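Local structure of putative triphosphoribosyl-dephospho-coA synthase (Archaeoglobus fulgidus DSM 4304, 3H9P) at residues A[157-168]-A[238-248]; A[39-47]-A[58-66]. The protein is of unproven function but may bind ATP and act as a triphosphoribosyl-dephospho-CoA synthase. All coordinates share one frame; numbering follows the deposited sequence.

Interaction 1. Residues A[157-168]-A[238-248]; sequences SIEGAKFLLSFG and SSIFLALAEGW
Ser157 meets helix 238-246 with two oxygens, OG and O. Its OG lies 2.6 Å from Ser238 OG in a hydrogen bond, though the proton of Ser238 OG could also go to Leu235 O. Glu149 also bonds to Ser157 OG. Ser157 O lies 3.0 Å from Ser239 OG, which has Leu235 O as another possible acceptor. The Ser239 side chain is a knob in the hole made by Ser157, Gly160, Ala161 and Leu164. A side chain at Gly160 would run into Ser239 OG, so glycine permits this close approach; the axes come within 7.6 Å and cross at -60°. Ala161 CB rests 3.8 Å from Leu242 CB. Leu164 divides its branches: CD1 packs on Ile240 and Ala243, CD2 on the six-membered ring of Trp248. Leu164 CB stands over one face of that ring, offset toward the rim, 4.2 Å from the centroid, in a CH-pi contact. Leu165 CD2 packs 3.6 Å from Trp248 CB, while Leu165 CD1 meets Glu246 CG. With CG anti to the backbone N (chi1 -175°), Trp248 places its indole NE1 3.0 Å from Gly168 O. In this all-helical fold, helix 76-88 touches Ile158 and Ala161, helix 171-182 touches Ser239, and helix 58-68 packs against Ser238.

Interaction 2. Residues A[39-47]-A[58-66]; sequences GVLRAVKES and FGAFLLLVP
Helices 39-46 and 58-66 run roughly antiparallel, with 139° between their directions and axes 9.1 Å apart, and Val40 and Phe61 face each other at the nearest pair of CA atoms. Val40 is a knob in the hole formed by Phe58, Phe61, Leu62 and Val65. Its CG1 is anti to the backbone N (chi1 177°) and meets Phe58 CE1 at 4.0 Å. The other branch, CG2, goes to Val65 CB at 3.9 Å and also nears Leu62. Val65 CG2 packs on the backbone of Gly39, where a CB would clash with Val65 CG1. The two helices form an antiparallel helical hairpin, joined by a non-helical connection, in the all-helical fold of this CitG-family protein. Helix 24-33 adds Ala26 against Ala43, and Phe27 and Val30 against Val65. Helix 92-105 touches Phe58 and Leu62.

Phe61 meets Ala43, Val44 and Ser47. Ala43 CB sits over the centre of its ring, 3.8 Å from the centroid and 13° off the normal, in a CH-pi contact. Val44 CG2 reaches Phe61 CD2 at 3.8 Å and also packs against Phe58 CD1. Ser47 OG lies at the edge of the Phe61 ring, 3.1 Å from CE2. This hydroxyl donates to Ala43 O, also at 3.1 Å, and so is tied back to the end of helix 39-46. Ala43 O accepts a bond from Ser47 N as well, from the opposite face of its carbonyl plane. An alanine in place of Phe61 would remove the ring, and would probably leave Ala43 CB without its aromatic face and open a gap between helix 58-66 and the side chains of Val44 and Ser47. Phe58, its CG anti to the backbone N, turns its ring back toward Val40 and Val44.

Both segments of interaction 2 precede those of interaction 1 in the chain. The centres of the two contacts are about 20 Å apart, yet they touch directly through helices 58-68 and 230-246. Phe241 CB packs 3.7 Å from Leu64 CD2. Ser238 OG comes 3.8 Å from Leu63 CD1, and Ser238 CA 3.9 Å from Leu64 CD2. Leu63 and Leu64 thus meet segment 238-248, while Phe61 and Val65 of the same helix meet segment 39-47. Glu149 provides a second connection: it bonds to Ser157 OG in interaction 1 and touches Leu63 of segment 58-66. Interaction 2 is buried, its centre about 9 Å from the chain centre; interaction 1 is partly buried, its centre at about 15 Å.

Interaction 1. Residues A[157-168]-A[238-248]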
loop_
_atom_site.group_PDB
_atom_site.type_symbol
_atom_site.label_atom_id
_atom_site.label_comp_id
_atom_site.label_asym_id
_atom_site.label_seq_id
_atom_site.Cartn_x
_atom_site.Cartn_y
_atom_site.Cartn_z
ATOM N N SER A 157 -9.086 16.256 10.777
ATOM C CA SER A 157 -9.963 17.288 10.287
ATOM C C SER A 157 -10.473 18.211 11.388
ATOM O O SER A 157 -10.554 19.428 11.195
ATOM C CB SER A 157 -11.148 16.638 9.544
ATOM O OG SER A 157 -10.639 15.865 8.463
ATOM N N ILE A 158 -10.842 17.615 12.513
ATOM C CA ILE A 158 -11.279 18.327 13.732
ATOM C C ILE A 158 -10.191 19.237 14.298
ATOM O O ILE A 158 -10.455 20.399 14.610
ATOM C CB ILE A 158 -11.723 17.321 14.844
ATOM C CG1 ILE A 158 -13.004 16.624 14.404
ATOM C CG2 ILE A 158 -11.921 18.016 16.238
ATOM C CD1 ILE A 158 -13.292 15.343 15.158
ATOM N N GLU A 159 -8.977 18.714 14.384
ATOM C CA GLU A 159 -7.810 19.482 14.839
ATOM C C GLU A 159 -7.545 20.635 13.872
ATOM O O GLU A 159 -7.256 21.753 14.300
ATOM C CB GLU A 159 -6.564 18.561 14.973
ATOM C CG GLU A 159 -5.241 19.296 14.995
ATOM C CD GLU A 159 -4.029 18.423 14.675
ATOM O OE1 GLU A 159 -4.177 17.233 14.252
ATOM O OE2 GLU A 159 -2.891 18.948 14.836
ATOM N N GLY A 160 -7.649 20.367 12.574
ATOM C CA GLY A 160 -7.549 21.420 11.572
ATOM C C GLY A 160 -8.681 22.445 11.738
ATOM O O GLY A 160 -8.434 23.667 11.625
ATOM N N ALA A 161 -9.896 21.974 12.057
ATOM C CA ALA A 161 -11.011 22.897 12.212
ATOM C C ALA A 161 -10.778 23.845 13.409
ATOM O O ALA A 161 -10.921 25.071 13.309
ATOM C CB ALA A 161 -12.310 22.142 12.359
ATOM N N LYS A 162 -10.378 23.267 14.530
ATOM C CA LYS A 162 -10.005 24.052 15.692
ATOM C C LYS A 162 -8.877 25.057 15.376
ATOM O O LYS A 162 -8.898 26.177 15.869
ATOM C CB LYS A 162 -9.614 23.126 16.824
ATOM C CG LYS A 162 -10.739 22.214 17.312
ATOM C CD LYS A 162 -10.240 21.332 18.478
ATOM C CE LYS A 162 -11.394 20.729 19.253
ATOM N NZ LYS A 162 -11.018 19.459 19.963
ATOM N N PHE A 163 -7.918 24.673 14.538
ATOM C CA PHE A 163 -6.844 25.577 14.157
ATOM C C PHE A 163 -7.429 26.826 13.473
ATOM O O PHE A 163 -7.126 27.965 13.862
ATOM C CB PHE A 163 -5.887 24.830 13.236
ATOM C CG PHE A 163 -4.616 25.583 12.871
ATOM C CD1 PHE A 163 -3.440 25.376 13.585
ATOM C CD2 PHE A 163 -4.581 26.411 11.754
ATOM C CE1 PHE A 163 -2.248 26.026 13.228
ATOM C CE2 PHE A 163 -3.412 27.079 11.383
ATOM C CZ PHE A 163 -2.231 26.879 12.114
ATOM N N LEU A 164 -8.273 26.598 12.465
ATOM C CA LEU A 164 -8.954 27.659 11.701
ATOM C C LEU A 164 -9.796 28.542 12.583
ATOM O O LEU A 164 -9.705 29.779 12.509
ATOM C CB LEU A 164 -9.848 27.070 10.604
ATOM C CG LEU A 164 -9.165 26.400 9.400
ATOM C CD1 LEU A 164 -10.181 25.566 8.575
ATOM C CD2 LEU A 164 -8.336 27.405 8.498
ATOM N N LEU A 165 -10.623 27.903 13.412
ATOM C CA LEU A 165 -11.478 28.624 14.328
ATOM C C LEU A 165 -10.690 29.555 15.243
ATOM O O LEU A 165 -11.160 30.647 15.507
ATOM C CB LEU A 165 -12.361 27.681 15.150
ATOM C CG LEU A 165 -13.421 26.832 14.430
ATOM C CD1 LEU A 165 -14.244 26.160 15.515
ATOM C CD2 LEU A 165 -14.308 27.666 13.482
ATOM N N SER A 166 -9.504 29.161 15.718
ATOM C CA SER A 166 -8.744 30.096 16.577
ATOM C C SER A 166 -8.187 31.255 15.784
ATOM O O SER A 166 -7.822 32.278 16.345
ATOM C CB SER A 166 -7.657 29.420 17.418
ATOM O OG SER A 166 -6.728 28.746 16.614
ATOM N N PHE A 167 -8.192 31.113 14.467
ATOM C CA PHE A 167 -7.622 32.124 13.592
ATOM C C PHE A 167 -8.593 33.230 13.235
ATOM O O PHE A 167 -8.310 34.397 13.484
ATOM C CB PHE A 167 -7.116 31.485 12.310
ATOM C CG PHE A 167 -5.673 31.687 12.073
ATOM C CD1 PHE A 167 -4.774 30.662 12.340
ATOM C CD2 PHE A 167 -5.201 32.900 11.598
ATOM C CE1 PHE A 167 -3.428 30.848 12.142
ATOM C CE2 PHE A 167 -3.846 33.096 11.398
ATOM C CZ PHE A 167 -2.964 32.068 11.669
ATOM N N GLY A 168 -9.731 32.881 12.645
ATOM C CA GLY A 168 -10.602 33.883 12.068
ATOM C C GLY A 168 -10.898 33.546 10.616
ATOM O O GLY A 168 -10.072 32.940 9.915
ATOM N N SER A 238 -11.342 19.168 4.273
ATOM C CA SER A 238 -12.292 18.559 5.193
ATOM C C SER A 238 -12.353 19.381 6.506
ATOM O O SER A 238 -13.423 19.492 7.115
ATOM C CB SER A 238 -11.950 17.093 5.445
ATOM O OG SER A 238 -10.690 16.965 6.055
ATOM N N SER A 239 -11.197 19.931 6.923
ATOM C CA SER A 239 -11.111 20.833 8.076
ATOM C C SER A 239 -11.949 22.118 7.889
ATOM O O SER A 239 -12.563 22.571 8.844
ATOM C CB SER A 239 -9.653 21.250 8.346
ATOM O OG SER A 239 -8.901 20.180 8.828
ATOM N N ILE A 240 -11.905 22.709 6.681
ATOM C CA ILE A 240 -12.707 23.870 6.338
ATOM C C ILE A 240 -14.181 23.530 6.488
ATOM O O ILE A 240 -14.927 24.271 7.092
ATOM C CB ILE A 240 -12.434 24.390 4.879
ATOM C CG1 ILE A 240 -11.029 24.996 4.743
ATOM C CG2 ILE A 240 -13.458 25.484 4.484
ATOM C CD1 ILE A 240 -10.584 25.260 3.294
ATOM N N PHE A 241 -14.586 22.385 5.943
ATOM C CA PHE A 241 -15.954 21.950 6.060
ATOM C C PHE A 241 -16.395 21.865 7.519
ATOM O O PHE A 241 -17.431 22.384 7.876
ATOM C CB PHE A 241 -16.278 20.642 5.316
ATOM C CG PHE A 241 -17.765 20.266 5.430
ATOM C CD1 PHE A 241 -18.722 20.907 4.655
ATOM C CD2 PHE A 241 -18.203 19.375 6.403
ATOM C CE1 PHE A 241 -20.099 20.633 4.799
ATOM C CE2 PHE A 241 -19.577 19.083 6.561
ATOM C CZ PHE A 241 -20.527 19.724 5.760
ATOM N N LEU A 242 -15.627 21.190 8.357
ATOM C CA LEU A 242 -15.984 21.164 9.788
ATOM C C LEU A 242 -16.026 22.546 10.435
ATOM O O LEU A 242 -16.967 22.854 11.177
ATOM C CB LEU A 242 -15.089 20.208 10.581
ATOM C CG LEU A 242 -15.248 18.756 10.116
ATOM C CD1 LEU A 242 -14.248 17.781 10.774
ATOM C CD2 LEU A 242 -16.706 18.293 10.335
ATOM N N ALA A 243 -15.051 23.400 10.128
ATOM C CA ALA A 243 -15.024 24.728 10.760
ATOM C C ALA A 243 -16.260 25.562 10.375
ATOM O O ALA A 243 -16.809 26.330 11.214
ATOM C CB ALA A 243 -13.713 25.471 10.430
ATOM N N LEU A 244 -16.666 25.419 9.104
ATOM C CA LEU A 244 -17.890 26.068 8.570
ATOM C C LEU A 244 -19.132 25.626 9.311
ATOM O O LEU A 244 -19.988 26.455 9.669
ATOM C CB LEU A 244 -18.097 25.747 7.089
ATOM C CG LEU A 244 -17.091 26.365 6.116
ATOM C CD1 LEU A 244 -17.392 25.900 4.725
ATOM C CD2 LEU A 244 -17.108 27.908 6.200
ATOM N N ALA A 245 -19.226 24.324 9.552
ATOM C CA ALA A 245 -20.392 23.808 10.220
ATOM C C ALA A 245 -20.401 24.238 11.656
ATOM O O ALA A 245 -21.457 24.446 12.218
ATOM C CB ALA A 245 -20.465 22.309 10.122
ATOM N N GLU A 246 -19.219 24.382 12.249
ATOM C CA GLU A 246 -19.129 24.764 13.668
ATOM C C GLU A 246 -19.526 26.240 13.866
ATOM O O GLU A 246 -20.183 26.608 14.832
ATOM C CB GLU A 246 -17.714 24.483 14.203
ATOM C CG GLU A 246 -17.541 24.681 15.721
ATOM C CD GLU A 246 -18.488 23.827 16.588
ATOM O OE1 GLU A 246 -18.927 22.733 16.176
ATOM O OE2 GLU A 246 -18.780 24.262 17.717
ATOM N N GLY A 247 -19.121 27.078 12.922
ATOM C CA GLY A 247 -19.419 28.510 12.946
ATOM C C GLY A 247 -18.080 29.195 12.974
ATOM O O GLY A 247 -17.495 29.339 14.029
ATOM N N TRP A 248 -17.594 29.594 11.806
ATOM C CA TRP A 248 -16.286 30.224 11.651
ATOM C C TRP A 248 -16.482 31.713 11.329
ATOM O O TRP A 248 -16.722 32.098 10.193
ATOM C CB TRP A 248 -15.477 29.463 10.579
ATOM C CG TRP A 248 -14.038 29.897 10.362
ATOM C CD1 TRP A 248 -13.217 30.569 11.241
ATOM C CD2 TRP A 248 -13.253 29.661 9.186
ATOM N NE1 TRP A 248 -11.973 30.774 10.667
ATOM C CE2 TRP A 248 -11.971 30.229 9.411
ATOM C CE3 TRP A 248 -13.517 29.046 7.955
ATOM C CZ2 TRP A 248 -10.964 30.208 8.446
ATOM C CZ3 TRP A 248 -12.500 29.001 7.001
ATOM C CH2 TRP A 248 -11.239 29.584 7.253
#

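Interaction 2. Residues A[39-47]-A[58-66]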
loop_
_atom_site.group_PDB
_atom_site.type_symbol
_atom_site.label_atom_id
_atom_site.label_comp_id
_atom_site.label_asym_id
_atom_site.label_seq_id
_atom_site.Cartn_x
_atom_site.Cartn_y
_atom_site.Cartn_z
ATOM N N GLY A 39 -21.974 8.252 -3.589
ATOM C CA GLY A 39 -21.640 9.661 -3.448
ATOM C C GLY A 39 -20.238 10.016 -3.900
ATOM O O GLY A 39 -20.038 10.981 -4.669
ATOM N N VAL A 40 -19.264 9.228 -3.436
ATOM C CA VAL A 40 -17.858 9.463 -3.783
ATOM C C VAL A 40 -17.726 9.263 -5.269
ATOM O O VAL A 40 -17.180 10.112 -5.940
ATOM C CB VAL A 40 -16.895 8.506 -3.024
ATOM C CG1 VAL A 40 -15.411 8.697 -3.453
ATOM C CG2 VAL A 40 -17.067 8.651 -1.521
ATOM N N LEU A 41 -18.323 8.194 -5.785
ATOM C CA LEU A 41 -18.254 7.877 -7.207
ATOM C C LEU A 41 -18.879 8.931 -8.141
ATOM O O LEU A 41 -18.307 9.271 -9.181
ATOM C CB LEU A 41 -18.819 6.469 -7.474
ATOM C CG LEU A 41 -18.886 5.980 -8.925
ATOM C CD1 LEU A 41 -17.505 5.760 -9.500
ATOM C CD2 LEU A 41 -19.723 4.696 -9.075
ATOM N N ARG A 42 -20.043 9.451 -7.751
ATOM C CA ARG A 42 -20.705 10.541 -8.456
ATOM C C ARG A 42 -19.872 11.809 -8.382
ATOM O O ARG A 42 -19.639 12.472 -9.411
ATOM C CB ARG A 42 -22.098 10.774 -7.877
ATOM C CG ARG A 42 -23.178 9.994 -8.665
ATOM C CD ARG A 42 -24.289 9.369 -7.811
ATOM N NE ARG A 42 -25.086 8.437 -8.604
ATOM C CZ ARG A 42 -26.199 8.753 -9.277
ATOM N NH1 ARG A 42 -26.679 9.992 -9.256
ATOM N NH2 ARG A 42 -26.842 7.816 -9.976
ATOM N N ALA A 43 -19.399 12.142 -7.190
ATOM C CA ALA A 43 -18.567 13.328 -7.033
ATOM C C ALA A 43 -17.403 13.255 -7.988
ATOM O O ALA A 43 -17.091 14.232 -8.658
ATOM C CB ALA A 43 -18.077 13.507 -5.568
ATOM N N VAL A 44 -16.778 12.086 -8.059
ATOM C CA VAL A 44 -15.590 11.927 -8.890
ATOM C C VAL A 44 -15.935 12.044 -10.359
ATOM O O VAL A 44 -15.256 12.750 -11.103
ATOM C CB VAL A 44 -14.842 10.578 -8.609
ATOM C CG1 VAL A 44 -13.765 10.326 -9.652
ATOM C CG2 VAL A 44 -14.253 10.581 -7.222
ATOM N N LYS A 45 -16.973 11.328 -10.792
ATOM C CA LYS A 45 -17.378 11.422 -12.190
ATOM C C LYS A 45 -17.748 12.871 -12.513
ATOM O O LYS A 45 -17.373 13.396 -13.558
ATOM C CB LYS A 45 -18.531 10.482 -12.486
ATOM C CG LYS A 45 -18.149 9.012 -12.482
ATOM C CD LYS A 45 -19.344 8.155 -12.863
ATOM C CE LYS A 45 -19.023 6.687 -12.816
ATOM N NZ LYS A 45 -20.050 5.899 -13.559
ATOM N N GLU A 46 -18.419 13.540 -11.588
ATOM C CA GLU A 46 -18.957 14.865 -11.885
ATOM C C GLU A 46 -17.897 15.919 -12.103
ATOM O O GLU A 46 -17.856 16.549 -13.152
ATOM C CB GLU A 46 -19.953 15.329 -10.817
ATOM C CG GLU A 46 -21.367 14.999 -11.182
ATOM C CD GLU A 46 -22.396 15.551 -10.212
ATOM O OE1 GLU A 46 -22.156 16.618 -9.568
ATOM O OE2 GLU A 46 -23.471 14.899 -10.115
ATOM N N SER A 47 -17.046 16.110 -11.102
ATOM C CA SER A 47 -16.070 17.173 -11.148
ATOM C C SER A 47 -14.933 16.852 -12.135
ATOM O O SER A 47 -13.915 17.550 -12.179
ATOM C CB SER A 47 -15.536 17.423 -9.753
ATOM O OG SER A 47 -14.881 16.272 -9.296
ATOM N N PHE A 58 -9.385 12.966 -5.500
ATOM C CA PHE A 58 -10.215 11.846 -5.081
ATOM C C PHE A 58 -10.352 11.796 -3.557
ATOM O O PHE A 58 -11.435 11.499 -3.022
ATOM C CB PHE A 58 -9.601 10.530 -5.620
ATOM C CG PHE A 58 -10.084 9.310 -4.918
ATOM C CD1 PHE A 58 -11.257 8.684 -5.321
ATOM C CD2 PHE A 58 -9.378 8.809 -3.819
ATOM C CE1 PHE A 58 -11.724 7.560 -4.656
ATOM C CE2 PHE A 58 -9.833 7.706 -3.139
ATOM C CZ PHE A 58 -11.025 7.067 -3.561
ATOM N N GLY A 59 -9.249 12.091 -2.863
ATOM C CA GLY A 59 -9.167 11.998 -1.409
ATOM C C GLY A 59 -10.030 13.030 -0.740
ATOM O O GLY A 59 -10.661 12.754 0.277
ATOM N N ALA A 60 -10.085 14.229 -1.328
ATOM C CA ALA A 60 -10.978 15.258 -0.809
ATOM C C ALA A 60 -12.415 14.717 -0.745
ATOM O O ALA A 60 -13.071 14.816 0.319
ATOM C CB ALA A 60 -10.880 16.509 -1.613
ATOM N N PHE A 61 -12.873 14.086 -1.839
ATOM C CA PHE A 61 -14.247 13.492 -1.888
ATOM C C PHE A 61 -14.499 12.340 -0.954
ATOM O O PHE A 61 -15.619 12.171 -0.381
ATOM C CB PHE A 61 -14.574 13.042 -3.316
ATOM C CG PHE A 61 -14.602 14.176 -4.313
ATOM C CD1 PHE A 61 -15.147 15.420 -3.963
ATOM C CD2 PHE A 61 -14.161 13.983 -5.595
ATOM C CE1 PHE A 61 -15.233 16.440 -4.860
ATOM C CE2 PHE A 61 -14.235 15.012 -6.529
ATOM C CZ PHE A 61 -14.773 16.256 -6.144
ATOM N N LEU A 62 -13.471 11.511 -0.801
ATOM C CA LEU A 62 -13.577 10.377 0.114
ATOM C C LEU A 62 -13.662 10.880 1.569
ATOM O O LEU A 62 -14.267 10.237 2.420
ATOM C CB LEU A 62 -12.400 9.417 -0.087
ATOM C CG LEU A 62 -12.289 8.146 0.740
ATOM C CD1 LEU A 62 -13.563 7.250 0.674
ATOM C CD2 LEU A 62 -11.004 7.375 0.330
ATOM N N LEU A 63 -13.020 12.013 1.835
ATOM C CA LEU A 63 -13.105 12.669 3.130
ATOM C C LEU A 63 -14.452 13.389 3.287
ATOM O O LEU A 63 -15.140 13.246 4.327
ATOM C CB LEU A 63 -11.949 13.665 3.347
ATOM C CG LEU A 63 -10.526 13.163 3.658
ATOM C CD1 LEU A 63 -9.480 14.291 3.583
ATOM C CD2 LEU A 63 -10.478 12.473 5.057
ATOM N N LEU A 64 -14.859 14.124 2.264
ATOM C CA LEU A 64 -16.031 15.016 2.424
ATOM C C LEU A 64 -17.369 14.346 2.348
ATOM O O LEU A 64 -18.263 14.707 3.073
ATOM C CB LEU A 64 -16.001 16.149 1.403
ATOM C CG LEU A 64 -14.920 17.210 1.652
ATOM C CD1 LEU A 64 -14.721 17.947 0.311
ATOM C CD2 LEU A 64 -15.296 18.190 2.773
ATOM N N VAL A 65 -17.510 13.353 1.479
ATOM C CA VAL A 65 -18.793 12.721 1.324
ATOM C C VAL A 65 -19.343 12.136 2.643
ATOM O O VAL A 65 -20.531 12.303 2.946
ATOM C CB VAL A 65 -18.754 11.732 0.100
ATOM C CG1 VAL A 65 -19.924 10.838 0.074
ATOM C CG2 VAL A 65 -18.640 12.541 -1.191
ATOM N N PRO A 66 -18.506 11.453 3.443
ATOM C CA PRO A 66 -19.088 10.963 4.710
ATOM C C PRO A 66 -19.520 12.071 5.676
ATOM O O PRO A 66 -20.502 11.874 6.400
ATOM C CB PRO A 66 -17.949 10.160 5.340
ATOM C CG PRO A 66 -17.136 9.745 4.228
ATOM C CD PRO A 66 -17.163 10.894 3.241
#